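Local atomic coordinates of linoleate 11-lipoxygenase (Gaeumannomyces graminis, PDB entry 5FX8), a protein that oxygenates linoleic and alpha-linolenic acids with a catalytic manganese ion, giving 11S- and 13R-hydroperoxy fatty acids. Residues K66-Y72 with E302-L308; G78-F82 with P358-Y362; D96-W100 with M322-I328; H217-Y223 with N281-Y285; F369-Y373 with D465-V470. All blocks are in the same frame, centred on the assembly; numbering follows the deposited sequence.

Interaction 1: residues K66-Y72 with E302-L308; sequences KRELFLY and EAAFRTL
Two helix ends meet, tied by long cationic side chains that reach carbonyl groups at the partner's terminus. K66-Y72 runs from helical backbone through F70 (phi/psi -116/102) into the extended L71 and Y72; E302-F305 closes a helix, and R306-L308 leave it. The CA atoms of R67 and R306 lie 5.4 Å apart, those of Y72 and E302 7.9 Å. K66 (m, t, m, t) lays CD over the F305 ring face, 3.9 Å from the centroid. K66 NZ sits 4.1 Å from the F305 centroid, 16° off the normal, a cation-pi geometry, and donates to F305 O and L308 O, both at 2.9 Å, besides a salt bridge to D310. F305 (chi1 t) turns its edge to the face of F70 (chi1 t), with centroids 4.7 Å apart and planes at 52°. R306 (m, t, p) sends NH1 to F70 O (2.7 Å) and R67 O (3.3 Å), while R67 (m, t, p) returns NH1 to R306 O at 2.9 Å. These reciprocal arginine-to-carbonyl hydrogen bonds bring R67 NH2 and R306 NH2 to 3.5 Å, like charges that E442 offsets by salt bridges to both arginines. Y72 (chi1 m) places CZ 3.4 Å from R306 CD, and its hydroxyl bonds E442. Helix 434-444 supplies the counter-charge, I92 of helix 86-124 packs on F70 and F305, L88 on F305, and L71 pairs with T85 of strand 83-85.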
# COMPACT_ATOMS: atom_id res chain seq x y z
N LYS A 66 28.16 14.75 1.27
CA LYS A 66 26.71 14.58 1.35
C LYS A 66 26.04 15.81 1.95
O LYS A 66 24.95 16.19 1.53
CB LYS A 66 26.37 13.35 2.18
CG LYS A 66 26.57 12.04 1.46
CD LYS A 66 25.73 10.93 2.04
CE LYS A 66 26.14 10.63 3.45
NZ LYS A 66 25.39 9.53 4.09
N ARG A 67 26.65 16.42 2.97
CA ARG A 67 26.00 17.58 3.58
C ARG A 67 26.01 18.81 2.69
O ARG A 67 25.27 19.77 2.96
CB ARG A 67 26.64 17.92 4.92
CG ARG A 67 26.38 16.88 5.97
CD ARG A 67 27.23 17.04 7.24
NE ARG A 67 26.83 18.23 7.96
CZ ARG A 67 25.86 18.28 8.86
NH1 ARG A 67 25.19 17.19 9.18
NH2 ARG A 67 25.58 19.42 9.44
N GLU A 68 26.81 18.83 1.63
CA GLU A 68 26.73 19.97 0.73
C GLU A 68 25.68 19.78 -0.35
O GLU A 68 25.25 20.76 -0.95
CB GLU A 68 28.08 20.24 0.08
CG GLU A 68 29.08 20.95 0.96
CD GLU A 68 30.45 21.13 0.31
OE1 GLU A 68 31.05 20.13 -0.17
OE2 GLU A 68 30.93 22.28 0.30
N LEU A 69 25.26 18.56 -0.61
CA LEU A 69 24.43 18.30 -1.76
C LEU A 69 23.05 17.77 -1.41
O LEU A 69 22.18 17.75 -2.28
CB LEU A 69 25.13 17.31 -2.70
CG LEU A 69 26.58 17.61 -3.07
CD1 LEU A 69 27.19 16.51 -3.89
CD2 LEU A 69 26.59 18.84 -3.85
N PHE A 70 22.83 17.34 -0.17
CA PHE A 70 21.53 16.84 0.27
C PHE A 70 21.01 17.77 1.36
O PHE A 70 21.45 17.71 2.50
CB PHE A 70 21.68 15.42 0.74
CG PHE A 70 20.43 14.76 1.16
CD1 PHE A 70 19.89 14.96 2.42
CD2 PHE A 70 19.83 13.84 0.33
CE1 PHE A 70 18.74 14.28 2.82
CE2 PHE A 70 18.70 13.17 0.71
CZ PHE A 70 18.15 13.39 1.96
N LEU A 71 20.07 18.64 0.99
CA LEU A 71 19.69 19.79 1.79
C LEU A 71 18.25 19.66 2.25
O LEU A 71 17.45 18.95 1.65
CB LEU A 71 19.87 21.10 1.01
CG LEU A 71 21.23 21.30 0.32
CD1 LEU A 71 21.27 22.53 -0.51
CD2 LEU A 71 22.31 21.42 1.32
N TYR A 72 17.94 20.37 3.33
CA TYR A 72 16.58 20.45 3.81
C TYR A 72 15.83 21.47 2.98
O TYR A 72 16.21 22.64 2.96
CB TYR A 72 16.53 20.84 5.28
CG TYR A 72 17.17 19.87 6.21
CD1 TYR A 72 16.72 18.57 6.28
CD2 TYR A 72 18.20 20.26 7.02
CE1 TYR A 72 17.30 17.69 7.12
CE2 TYR A 72 18.77 19.39 7.85
CZ TYR A 72 18.32 18.11 7.90
OH TYR A 72 18.92 17.24 8.75
N GLU A 302 16.22 11.86 6.70
CA GLU A 302 17.01 12.96 6.16
C GLU A 302 18.14 13.31 7.11
O GLU A 302 19.31 13.46 6.71
CB GLU A 302 16.14 14.19 5.94
CG GLU A 302 15.24 14.11 4.77
CD GLU A 302 14.29 15.26 4.65
OE1 GLU A 302 14.71 16.43 4.52
OE2 GLU A 302 13.09 14.99 4.67
N ALA A 303 17.78 13.49 8.38
CA ALA A 303 18.77 13.81 9.37
C ALA A 303 19.84 12.73 9.43
O ALA A 303 21.03 13.04 9.50
CB ALA A 303 18.06 14.04 10.71
N ALA A 304 19.44 11.45 9.32
CA ALA A 304 20.43 10.37 9.32
C ALA A 304 21.33 10.43 8.10
O ALA A 304 22.55 10.28 8.21
CB ALA A 304 19.76 9.00 9.41
N PHE A 305 20.76 10.62 6.91
CA PHE A 305 21.58 10.63 5.70
C PHE A 305 22.61 11.75 5.73
O PHE A 305 23.72 11.58 5.23
CB PHE A 305 20.67 10.75 4.48
CG PHE A 305 21.34 10.44 3.18
CD1 PHE A 305 21.61 9.14 2.81
CD2 PHE A 305 21.64 11.46 2.29
CE1 PHE A 305 22.19 8.87 1.61
CE2 PHE A 305 22.21 11.19 1.08
CZ PHE A 305 22.49 9.92 0.73
N ARG A 306 22.27 12.87 6.33
CA ARG A 306 23.21 13.97 6.51
C ARG A 306 24.29 13.74 7.57
O ARG A 306 25.13 14.63 7.74
CB ARG A 306 22.43 15.24 6.84
CG ARG A 306 21.57 15.71 5.69
CD ARG A 306 20.94 17.01 5.99
NE ARG A 306 21.87 17.91 6.64
CZ ARG A 306 22.67 18.75 5.99
NH1 ARG A 306 22.65 18.82 4.67
NH2 ARG A 306 23.49 19.52 6.69
N THR A 307 24.33 12.61 8.27
CA THR A 307 25.22 12.48 9.43
C THR A 307 25.88 11.11 9.55
O THR A 307 27.05 11.02 9.92
CB THR A 307 24.47 12.75 10.74
OG1 THR A 307 23.25 12.00 10.77
CG2 THR A 307 24.21 14.22 10.96
N LEU A 308 25.14 10.04 9.28
CA LEU A 308 25.71 8.70 9.26
C LEU A 308 26.40 8.45 7.93
O LEU A 308 25.92 8.87 6.87
CB LEU A 308 24.65 7.63 9.47
CG LEU A 308 23.66 7.82 10.59
CD1 LEU A 308 22.67 6.71 10.56
CD2 LEU A 308 24.41 7.82 11.86

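Interaction 2: residues G78-F82 with P358-Y362; sequences GQTTF and PGSVY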
# COMPACT_ATOMS: atom_id res chain seq x y z
N GLY A 78 1.56 19.46 1.70
CA GLY A 78 1.15 20.01 2.97
C GLY A 78 2.31 20.63 3.72
O GLY A 78 3.46 20.63 3.29
N GLN A 79 2.00 21.18 4.87
CA GLN A 79 3.00 21.90 5.61
C GLN A 79 3.32 21.11 6.88
O GLN A 79 2.76 21.36 7.94
CB GLN A 79 2.52 23.30 5.90
CG GLN A 79 3.61 24.17 6.48
CD GLN A 79 4.83 24.29 5.58
OE1 GLN A 79 4.71 24.47 4.36
NE2 GLN A 79 6.02 24.18 6.17
N THR A 80 4.26 20.18 6.77
CA THR A 80 4.74 19.45 7.94
C THR A 80 6.25 19.51 8.04
O THR A 80 6.82 20.29 8.80
CB THR A 80 4.31 17.97 7.91
OG1 THR A 80 5.04 17.25 6.90
CG2 THR A 80 2.80 17.80 7.72
N THR A 81 6.91 18.68 7.26
CA THR A 81 8.29 18.29 7.44
C THR A 81 9.10 18.72 6.22
O THR A 81 8.57 18.77 5.11
CB THR A 81 8.33 16.76 7.65
OG1 THR A 81 8.02 16.45 9.01
CG2 THR A 81 9.59 16.20 7.31
N PHE A 82 10.37 19.03 6.42
CA PHE A 82 11.24 19.36 5.30
C PHE A 82 11.33 18.18 4.34
O PHE A 82 11.36 17.02 4.75
CB PHE A 82 12.65 19.71 5.81
CG PHE A 82 12.72 20.95 6.68
CD1 PHE A 82 12.05 22.11 6.34
CD2 PHE A 82 13.50 20.96 7.84
CE1 PHE A 82 12.15 23.25 7.14
CE2 PHE A 82 13.59 22.10 8.64
CZ PHE A 82 12.92 23.23 8.29
N PRO A 358 -3.18 17.73 7.50
CA PRO A 358 -1.96 17.34 8.24
C PRO A 358 -1.08 18.50 8.68
O PRO A 358 -0.35 18.39 9.68
CB PRO A 358 -1.22 16.44 7.25
CG PRO A 358 -1.79 16.83 5.92
CD PRO A 358 -3.21 17.10 6.17
N GLY A 359 -1.09 19.61 7.94
CA GLY A 359 -0.42 20.81 8.41
C GLY A 359 -1.09 21.42 9.62
O GLY A 359 -0.40 21.93 10.50
N SER A 360 -2.42 21.41 9.68
CA SER A 360 -3.10 21.86 10.89
C SER A 360 -2.77 20.98 12.09
O SER A 360 -2.59 21.48 13.20
CB SER A 360 -4.61 21.85 10.71
OG SER A 360 -4.99 22.65 9.64
N VAL A 361 -2.77 19.66 11.89
CA VAL A 361 -2.37 18.76 12.96
C VAL A 361 -0.97 19.11 13.44
O VAL A 361 -0.74 19.29 14.63
CB VAL A 361 -2.47 17.30 12.49
CG1 VAL A 361 -1.98 16.36 13.55
CG2 VAL A 361 -3.89 16.99 12.12
N TYR A 362 -0.03 19.23 12.50
CA TYR A 362 1.35 19.50 12.85
C TYR A 362 1.49 20.84 13.55
O TYR A 362 2.29 21.00 14.48
CB TYR A 362 2.21 19.46 11.60
CG TYR A 362 3.67 19.18 11.87
CD1 TYR A 362 4.09 17.94 12.34
CD2 TYR A 362 4.63 20.15 11.65
CE1 TYR A 362 5.41 17.69 12.60
CE2 TYR A 362 5.95 19.91 11.88
CZ TYR A 362 6.34 18.69 12.36
OH TYR A 362 7.67 18.51 12.58
O HOH W 1 2.01 22.98 9.80
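G78-F82 is an irregular, largely extended loop, whereas P358-Y362 is helical, with Y362 N bonded to P358 O at 3.0 Å and a kink at P358, whose nitrogen makes no bond to the preceding turn. The closest CA atoms are those of Q79 and G359, 4.6 Å apart. The absence of a side chain at G359 is consistent with this approach: Q79 O lies 3.3 Å from G359 CA in a CA-H...O contact, and a CB on G359 would stand only 3.2 Å from Q79 O. At phi/psi 100/178, a side chain on G78 would collide with the preceding carbonyl. No direct hydrogen bond joins the segments; instead water 1 donates to Q79 O (2.6 Å) and G359 O (2.7 Å). Y362 (chi1 t) projects toward the loop and presents a ring face to T80 CA, with Y362 CE2 3.2 Å from T80 O. T80 CG2 rests 3.8 Å from P358 O, while T80 OG1 is hydrogen-bonded to T295. Helix 351-363 and the loop joining strands 71-73 and 83-85 meet beside helix 268-305, which carries the manganese ligands H290 and H294 and touches T80 and V361 through L292, and T81 through I299.

Interaction 3: residues D96-W100 with M322-I328; sequences DVLLW and MYQAYAI
A327 forms the apolar centre, its CB pointing at one helical face of D96-W100 and lying 3.7 Å from W100 CB and 4.0 Å from V97 CG2. The D96-Q324 and V97-A327 CA pairs are both 4.6 Å apart. W100 (chi1 t) extends along the loop, NE1 3.9 Å from I328 CD1 (I328 m, m), and L99 CD1 (L99 m, t) meets Y323 CE1 at 3.9 Å. M322-A325 is a type II beta turn, with A325 N bonded to M322 O at 3.0 Å and Q324 left-handed at 57/9. Q324 (m, t) lays OE1 3.3 Å from W100 CA, while its NE2 bonds D103. At the polar edge D96 (chi1 m) accepts Y326 N at OD2, 3.0 Å, and water 2 bridges OD2 to M322 O, 3.0 Å each. Helix 86-124 thereby holds the link between helices 313-321 and 328-336 beside the manganese site: I328 packs on H294 of helix 268-305, and W100 NE1 bonds S617 O, next to the ligand V618.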
# COMPACT_ATOMS: atom_id res chain seq x y z
N ASP A 96 13.81 7.51 -6.63
CA ASP A 96 12.65 6.91 -5.99
C ASP A 96 11.41 7.03 -6.86
O ASP A 96 10.61 6.10 -6.92
CB ASP A 96 12.39 7.56 -4.64
CG ASP A 96 13.32 7.06 -3.58
OD1 ASP A 96 14.26 6.34 -3.92
OD2 ASP A 96 13.14 7.40 -2.40
N VAL A 97 11.21 8.18 -7.50
CA VAL A 97 10.07 8.30 -8.38
C VAL A 97 10.17 7.31 -9.54
O VAL A 97 9.18 6.71 -9.95
CB VAL A 97 9.92 9.76 -8.84
CG1 VAL A 97 8.89 9.90 -9.97
CG2 VAL A 97 9.52 10.58 -7.66
N LEU A 98 11.37 7.10 -10.05
CA LEU A 98 11.54 6.11 -11.11
C LEU A 98 11.16 4.70 -10.65
O LEU A 98 10.40 3.99 -11.34
CB LEU A 98 12.99 6.14 -11.57
CG LEU A 98 13.20 5.95 -13.05
CD1 LEU A 98 12.41 7.01 -13.83
CD2 LEU A 98 14.67 6.06 -13.28
N LEU A 99 11.69 4.28 -9.51
CA LEU A 99 11.34 2.97 -8.97
C LEU A 99 9.84 2.84 -8.75
O LEU A 99 9.23 1.83 -9.13
CB LEU A 99 12.11 2.74 -7.67
CG LEU A 99 13.62 2.59 -7.80
CD1 LEU A 99 14.32 2.68 -6.44
CD2 LEU A 99 13.91 1.28 -8.49
N TRP A 100 9.22 3.85 -8.17
CA TRP A 100 7.79 3.84 -7.96
C TRP A 100 7.02 3.73 -9.28
O TRP A 100 6.06 2.96 -9.36
CB TRP A 100 7.39 5.10 -7.21
CG TRP A 100 6.09 5.01 -6.59
CD1 TRP A 100 5.82 4.66 -5.33
CD2 TRP A 100 4.83 5.28 -7.21
NE1 TRP A 100 4.48 4.69 -5.10
CE2 TRP A 100 3.84 5.07 -6.25
CE3 TRP A 100 4.45 5.69 -8.50
CZ2 TRP A 100 2.49 5.24 -6.51
CZ3 TRP A 100 3.10 5.85 -8.76
CH2 TRP A 100 2.14 5.62 -7.77
N MET A 322 13.25 2.87 4.23
CA MET A 322 12.77 4.02 3.50
C MET A 322 12.86 3.82 2.00
O MET A 322 12.93 4.80 1.25
CB MET A 322 13.57 5.26 3.89
CG MET A 322 13.47 5.64 5.32
SD MET A 322 11.83 6.05 5.79
CE MET A 322 11.71 4.67 6.83
N TYR A 323 12.90 2.57 1.56
CA TYR A 323 12.83 2.25 0.16
C TYR A 323 11.68 3.00 -0.50
O TYR A 323 10.56 3.03 0.01
CB TYR A 323 12.68 0.74 -0.00
CG TYR A 323 12.76 0.27 -1.42
CD1 TYR A 323 13.81 0.64 -2.23
CD2 TYR A 323 11.78 -0.56 -1.94
CE1 TYR A 323 13.88 0.20 -3.52
CE2 TYR A 323 11.84 -1.00 -3.20
CZ TYR A 323 12.90 -0.62 -4.01
OH TYR A 323 12.95 -1.07 -5.32
N GLN A 324 12.00 3.65 -1.62
CA GLN A 324 11.10 4.42 -2.45
C GLN A 324 10.37 5.54 -1.72
O GLN A 324 9.46 6.12 -2.29
CB GLN A 324 10.06 3.52 -3.14
CG GLN A 324 10.65 2.54 -4.10
CD GLN A 324 9.60 1.87 -4.93
OE1 GLN A 324 8.51 2.37 -5.08
NE2 GLN A 324 9.93 0.72 -5.48
N ALA A 325 10.73 5.85 -0.47
CA ALA A 325 9.84 6.71 0.32
C ALA A 325 9.74 8.11 -0.26
O ALA A 325 8.72 8.76 -0.10
CB ALA A 325 10.28 6.79 1.77
N TYR A 326 10.78 8.57 -0.94
CA TYR A 326 10.81 9.95 -1.39
C TYR A 326 10.00 10.18 -2.65
O TYR A 326 9.99 11.30 -3.18
CB TYR A 326 12.25 10.37 -1.60
CG TYR A 326 12.97 10.51 -0.31
CD1 TYR A 326 12.56 11.45 0.61
CD2 TYR A 326 14.07 9.74 -0.02
CE1 TYR A 326 13.22 11.61 1.77
CE2 TYR A 326 14.73 9.89 1.14
CZ TYR A 326 14.30 10.83 2.04
OH TYR A 326 14.96 11.03 3.22
N ALA A 327 9.32 9.15 -3.12
CA ALA A 327 8.39 9.28 -4.21
C ALA A 327 7.02 9.75 -3.78
O ALA A 327 6.32 10.36 -4.58
CB ALA A 327 8.28 7.94 -4.93
N ILE A 328 6.63 9.54 -2.52
CA ILE A 328 5.22 9.70 -2.17
C ILE A 328 4.79 11.17 -2.23
O ILE A 328 3.70 11.48 -2.71
CB ILE A 328 4.91 9.06 -0.80
CG1 ILE A 328 5.33 7.59 -0.79
CG2 ILE A 328 3.43 9.14 -0.49
CD1 ILE A 328 4.69 6.77 -1.84
O HOH W 2 14.99 6.23 -0.40

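Interaction 4: residues H217-Y223 with N281-Y285; sequences HSYQKKY and NDLFY
This is a buried, mainly polar contact in which side chains in and around a short 3-10 turn after strand 212-216 (H217, Q220 and Y223) dock on helix 268-305, joining the antiparallel sheet to the long helix. H217-Y223 carries 3-10 bonds such as Y223 N to Q220 O (3.3 Å); N281-Y285 is helical, with Y285 N to N281 O at 3.0 Å. The CA atoms of H217 and N281 are 6.3 Å apart. H217 (chi1 m) donates from NE2 to D282 OD1 at 3.0 Å, a histidine-carboxylate bond, while a ring face lies over N281 C and H217 CE1 is 3.5 Å from Y285 CB. D282 (chi1 t) also forms a salt bridge with R168. Q220 (m, t) uses both ends of its amide: NE2 donates to N281 O at 3.0 Å, and OE1 accepts N281 ND2 (N281 chi1 m) at 3.0 Å. Q220 CD approaches F284 CD1 (F284 chi1 t) to 3.3 Å, and Y223 CE2 (Y223 chi1 m) lies 4.0 Å from F284 CZ. N281 anchors to A232 and C234 just before strand 235-241, and Y223 bonds D356 and packs on A353, F357 and S360 of helix 351-363.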
# COMPACT_ATOMS: atom_id res chain seq x y z
N HIS A 217 -14.40 14.24 14.91
CA HIS A 217 -14.07 14.78 13.59
C HIS A 217 -14.65 16.16 13.35
O HIS A 217 -14.84 16.55 12.20
CB HIS A 217 -14.54 13.84 12.49
CG HIS A 217 -13.82 12.54 12.47
ND1 HIS A 217 -12.48 12.44 12.74
CD2 HIS A 217 -14.27 11.28 12.28
CE1 HIS A 217 -12.12 11.17 12.69
NE2 HIS A 217 -13.18 10.45 12.41
N SER A 218 -14.93 16.92 14.40
CA SER A 218 -15.63 18.18 14.24
C SER A 218 -14.75 19.24 13.60
O SER A 218 -15.28 20.22 13.08
CB SER A 218 -16.12 18.66 15.59
OG SER A 218 -15.01 18.87 16.42
N TYR A 219 -13.43 19.08 13.62
CA TYR A 219 -12.54 20.01 12.94
C TYR A 219 -12.83 20.11 11.45
O TYR A 219 -12.48 21.12 10.83
CB TYR A 219 -11.08 19.60 13.18
CG TYR A 219 -10.06 20.62 12.77
CD1 TYR A 219 -9.68 21.63 13.64
CD2 TYR A 219 -9.47 20.59 11.50
CE1 TYR A 219 -8.76 22.59 13.27
CE2 TYR A 219 -8.54 21.55 11.12
CZ TYR A 219 -8.19 22.55 12.01
OH TYR A 219 -7.26 23.52 11.65
N GLN A 220 -13.45 19.10 10.85
CA GLN A 220 -13.76 19.17 9.43
C GLN A 220 -14.92 20.13 9.13
O GLN A 220 -15.28 20.32 7.98
CB GLN A 220 -14.06 17.78 8.88
CG GLN A 220 -12.93 16.81 9.03
CD GLN A 220 -13.27 15.39 8.62
OE1 GLN A 220 -14.07 15.15 7.72
NE2 GLN A 220 -12.68 14.44 9.32
N LYS A 221 -15.50 20.72 10.16
CA LYS A 221 -16.47 21.78 9.98
C LYS A 221 -15.84 22.96 9.23
O LYS A 221 -16.53 23.66 8.48
CB LYS A 221 -16.97 22.16 11.36
CG LYS A 221 -17.96 23.21 11.47
CD LYS A 221 -18.20 23.49 12.94
CE LYS A 221 -16.87 23.68 13.65
NZ LYS A 221 -17.03 24.19 15.03
N LYS A 222 -14.53 23.16 9.39
CA LYS A 222 -13.72 24.21 8.78
C LYS A 222 -13.63 24.13 7.25
O LYS A 222 -13.26 25.12 6.62
CB LYS A 222 -12.33 24.15 9.42
CG LYS A 222 -11.17 24.58 8.59
CD LYS A 222 -9.88 24.35 9.32
CE LYS A 222 -8.72 24.98 8.57
NZ LYS A 222 -7.47 24.93 9.37
N TYR A 223 -14.01 23.02 6.64
CA TYR A 223 -13.88 22.80 5.21
C TYR A 223 -15.24 22.82 4.53
O TYR A 223 -16.27 22.48 5.12
CB TYR A 223 -13.18 21.46 4.94
CG TYR A 223 -11.84 21.33 5.63
CD1 TYR A 223 -10.87 22.31 5.47
CD2 TYR A 223 -11.57 20.27 6.47
CE1 TYR A 223 -9.69 22.21 6.10
CE2 TYR A 223 -10.37 20.17 7.11
CZ TYR A 223 -9.43 21.14 6.92
OH TYR A 223 -8.21 21.08 7.56
N ASN A 281 -16.34 10.97 7.45
CA ASN A 281 -15.39 11.81 8.15
C ASN A 281 -14.16 11.02 8.61
O ASN A 281 -13.03 11.53 8.55
CB ASN A 281 -16.07 12.48 9.33
CG ASN A 281 -17.16 13.42 8.90
OD1 ASN A 281 -18.25 13.43 9.48
ND2 ASN A 281 -16.88 14.21 7.89
N ASP A 282 -14.36 9.78 9.04
CA ASP A 282 -13.26 8.94 9.48
C ASP A 282 -12.34 8.57 8.32
O ASP A 282 -11.12 8.50 8.49
CB ASP A 282 -13.81 7.70 10.16
CG ASP A 282 -12.79 7.00 11.01
OD1 ASP A 282 -12.38 7.59 12.02
OD2 ASP A 282 -12.38 5.88 10.64
N LEU A 283 -12.90 8.34 7.13
CA LEU A 283 -12.07 8.07 5.96
C LEU A 283 -11.22 9.29 5.61
O LEU A 283 -10.01 9.16 5.34
CB LEU A 283 -12.93 7.65 4.78
CG LEU A 283 -12.17 7.09 3.57
CD1 LEU A 283 -11.13 6.00 3.90
CD2 LEU A 283 -13.16 6.55 2.56
N PHE A 284 -11.83 10.47 5.59
CA PHE A 284 -11.03 11.66 5.38
C PHE A 284 -9.90 11.74 6.38
O PHE A 284 -8.75 12.05 6.02
CB PHE A 284 -11.93 12.88 5.48
CG PHE A 284 -11.21 14.18 5.42
CD1 PHE A 284 -10.75 14.79 6.58
CD2 PHE A 284 -11.03 14.82 4.21
CE1 PHE A 284 -10.11 15.99 6.51
CE2 PHE A 284 -10.40 16.01 4.15
CZ PHE A 284 -9.94 16.60 5.29
N TYR A 285 -10.21 11.47 7.66
CA TYR A 285 -9.20 11.58 8.70
C TYR A 285 -8.04 10.63 8.46
O TYR A 285 -6.88 11.02 8.54
CB TYR A 285 -9.81 11.31 10.07
CG TYR A 285 -8.78 11.27 11.19
CD1 TYR A 285 -8.13 10.09 11.52
CD2 TYR A 285 -8.46 12.42 11.90
CE1 TYR A 285 -7.19 10.06 12.51
CE2 TYR A 285 -7.54 12.39 12.90
CZ TYR A 285 -6.90 11.21 13.20
OH TYR A 285 -5.97 11.16 14.20

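Interaction 5: residues F369-Y373 with D465-V470; sequences FQAGY and DVLTHV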
# COMPACT_ATOMS: atom_id res chain seq x y z
N PHE A 369 7.53 12.35 17.45
CA PHE A 369 8.08 11.02 17.19
C PHE A 369 7.87 10.08 18.38
O PHE A 369 7.19 9.06 18.26
CB PHE A 369 9.55 11.14 16.80
CG PHE A 369 10.18 9.86 16.37
CD1 PHE A 369 10.08 9.43 15.07
CD2 PHE A 369 10.92 9.10 17.27
CE1 PHE A 369 10.70 8.24 14.67
CE2 PHE A 369 11.51 7.94 16.89
CZ PHE A 369 11.41 7.50 15.58
N GLN A 370 8.41 10.41 19.54
CA GLN A 370 8.20 9.53 20.69
C GLN A 370 6.73 9.48 21.11
O GLN A 370 6.25 8.44 21.58
CB GLN A 370 9.09 9.97 21.85
CG GLN A 370 10.57 9.65 21.57
CD GLN A 370 11.52 10.25 22.58
OE1 GLN A 370 11.49 11.43 22.85
NE2 GLN A 370 12.34 9.41 23.17
N ALA A 371 6.00 10.58 20.89
CA ALA A 371 4.56 10.66 21.10
C ALA A 371 3.81 9.56 20.36
O ALA A 371 2.72 9.16 20.78
CB ALA A 371 4.05 12.02 20.63
N GLY A 372 4.36 9.10 19.25
CA GLY A 372 3.74 8.09 18.45
C GLY A 372 4.11 6.67 18.76
O GLY A 372 3.59 5.78 18.10
N TYR A 373 5.00 6.41 19.72
CA TYR A 373 5.29 5.04 20.08
C TYR A 373 3.99 4.38 20.48
O TYR A 373 3.12 5.04 21.04
CB TYR A 373 6.28 4.97 21.22
CG TYR A 373 7.69 5.41 20.93
CD1 TYR A 373 8.10 5.71 19.65
CD2 TYR A 373 8.61 5.52 21.96
CE1 TYR A 373 9.39 6.11 19.40
CE2 TYR A 373 9.91 5.91 21.71
CZ TYR A 373 10.29 6.20 20.43
OH TYR A 373 11.57 6.59 20.16
N ASP A 465 14.49 1.73 20.38
CA ASP A 465 13.17 2.34 20.25
C ASP A 465 13.01 3.06 18.92
O ASP A 465 12.01 2.90 18.24
CB ASP A 465 12.92 3.33 21.37
CG ASP A 465 12.66 2.67 22.68
OD1 ASP A 465 12.44 1.43 22.72
OD2 ASP A 465 12.68 3.41 23.68
N VAL A 466 14.00 3.86 18.56
CA VAL A 466 13.97 4.59 17.30
C VAL A 466 13.83 3.64 16.12
O VAL A 466 12.92 3.78 15.29
CB VAL A 466 15.22 5.48 17.19
CG1 VAL A 466 15.39 6.01 15.78
CG2 VAL A 466 15.09 6.60 18.15
N LEU A 467 14.71 2.64 16.03
CA LEU A 467 14.69 1.72 14.91
C LEU A 467 13.43 0.86 14.88
O LEU A 467 12.88 0.58 13.81
CB LEU A 467 15.95 0.85 14.94
CG LEU A 467 17.27 1.61 14.97
CD1 LEU A 467 18.46 0.68 14.91
CD2 LEU A 467 17.34 2.62 13.84
N THR A 468 12.94 0.47 16.05
CA THR A 468 11.67 -0.26 16.11
C THR A 468 10.52 0.60 15.62
O THR A 468 9.67 0.13 14.86
CB THR A 468 11.42 -0.73 17.53
OG1 THR A 468 12.59 -1.39 17.98
CG2 THR A 468 10.30 -1.69 17.57
N HIS A 469 10.47 1.85 16.05
CA HIS A 469 9.37 2.70 15.65
C HIS A 469 9.41 3.00 14.16
O HIS A 469 8.36 3.09 13.52
CB HIS A 469 9.40 3.97 16.48
CG HIS A 469 8.19 4.80 16.32
ND1 HIS A 469 6.93 4.34 16.59
CD2 HIS A 469 8.04 6.06 15.87
CE1 HIS A 469 6.05 5.29 16.33
NE2 HIS A 469 6.70 6.34 15.89
N VAL A 470 10.60 3.13 13.58
CA VAL A 470 10.63 3.37 12.14
C VAL A 470 10.15 2.13 11.40
O VAL A 470 9.27 2.21 10.54
CB VAL A 470 12.01 3.82 11.64
CG1 VAL A 470 11.93 3.92 10.16
CG2 VAL A 470 12.36 5.15 12.21
O HOH W 3 5.21 8.92 15.42
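D465 opens the helical segment with its CB 3.7 Å from Y373 OH, while its carboxylate is committed to a salt bridge with R409. V466 follows, its CG2 lying 4.0 Å from F369 CE2 and 4.1 Å from Y373 OH. L467 and T468 face helix 396-420, and H469 returns to the contact one turn after D465, its N bonded to D465 O at 2.9 Å. Its imidazole (chi1 t) meets two rings: its edge points at the face of F369, with centroids 4.9 Å apart and planes at 89°, a T-shaped pair, and its face receives the edge of Y373, with centroids 4.8 Å apart and planes at 64°. H469 CE1 lies 3.1 Å from G372 O, and water 3 is 3.0 Å from H469 NE2 and makes a weak bond to F369 O at 3.5 Å. V470 ends the walk with CG2 4.2 Å from F369 CZ. No direct hydrogen bond crosses the interface; ring and methyl contacts dominate, beside a weak water link. The result is an aromatic cluster, F369-H469-Y373, in which residues flanking the 3-10 turn before helix 374-380 pack against helix 460-481, which carries H478, a manganese ligand of the lipoxygenase fold.

Interactions 1, 3 and 4 are buried, whereas 2 and 5 are partly buried. Helix 268-305 contributes directly to interactions 1 and 4, whose centres are about 36 Å apart, and flanks the other three. Their chemistry differs: arginine and lysine hydrogen bonds to backbone carbonyls, with a cation-pi contact, in interaction 1; side-chain amide and histidine-carboxylate bonds in 4; one direct hydrogen bond and a water bridge beside an alanine centre in 3; a water bridge with no direct hydrogen bond in 2; and edge-to-face rings in 5. Interaction 3 lies closest to the metal, the I328 side chain being about 5 Å from manganese. Neighbours also touch: M322 CE meets V470 CG1 at 3.4 Å.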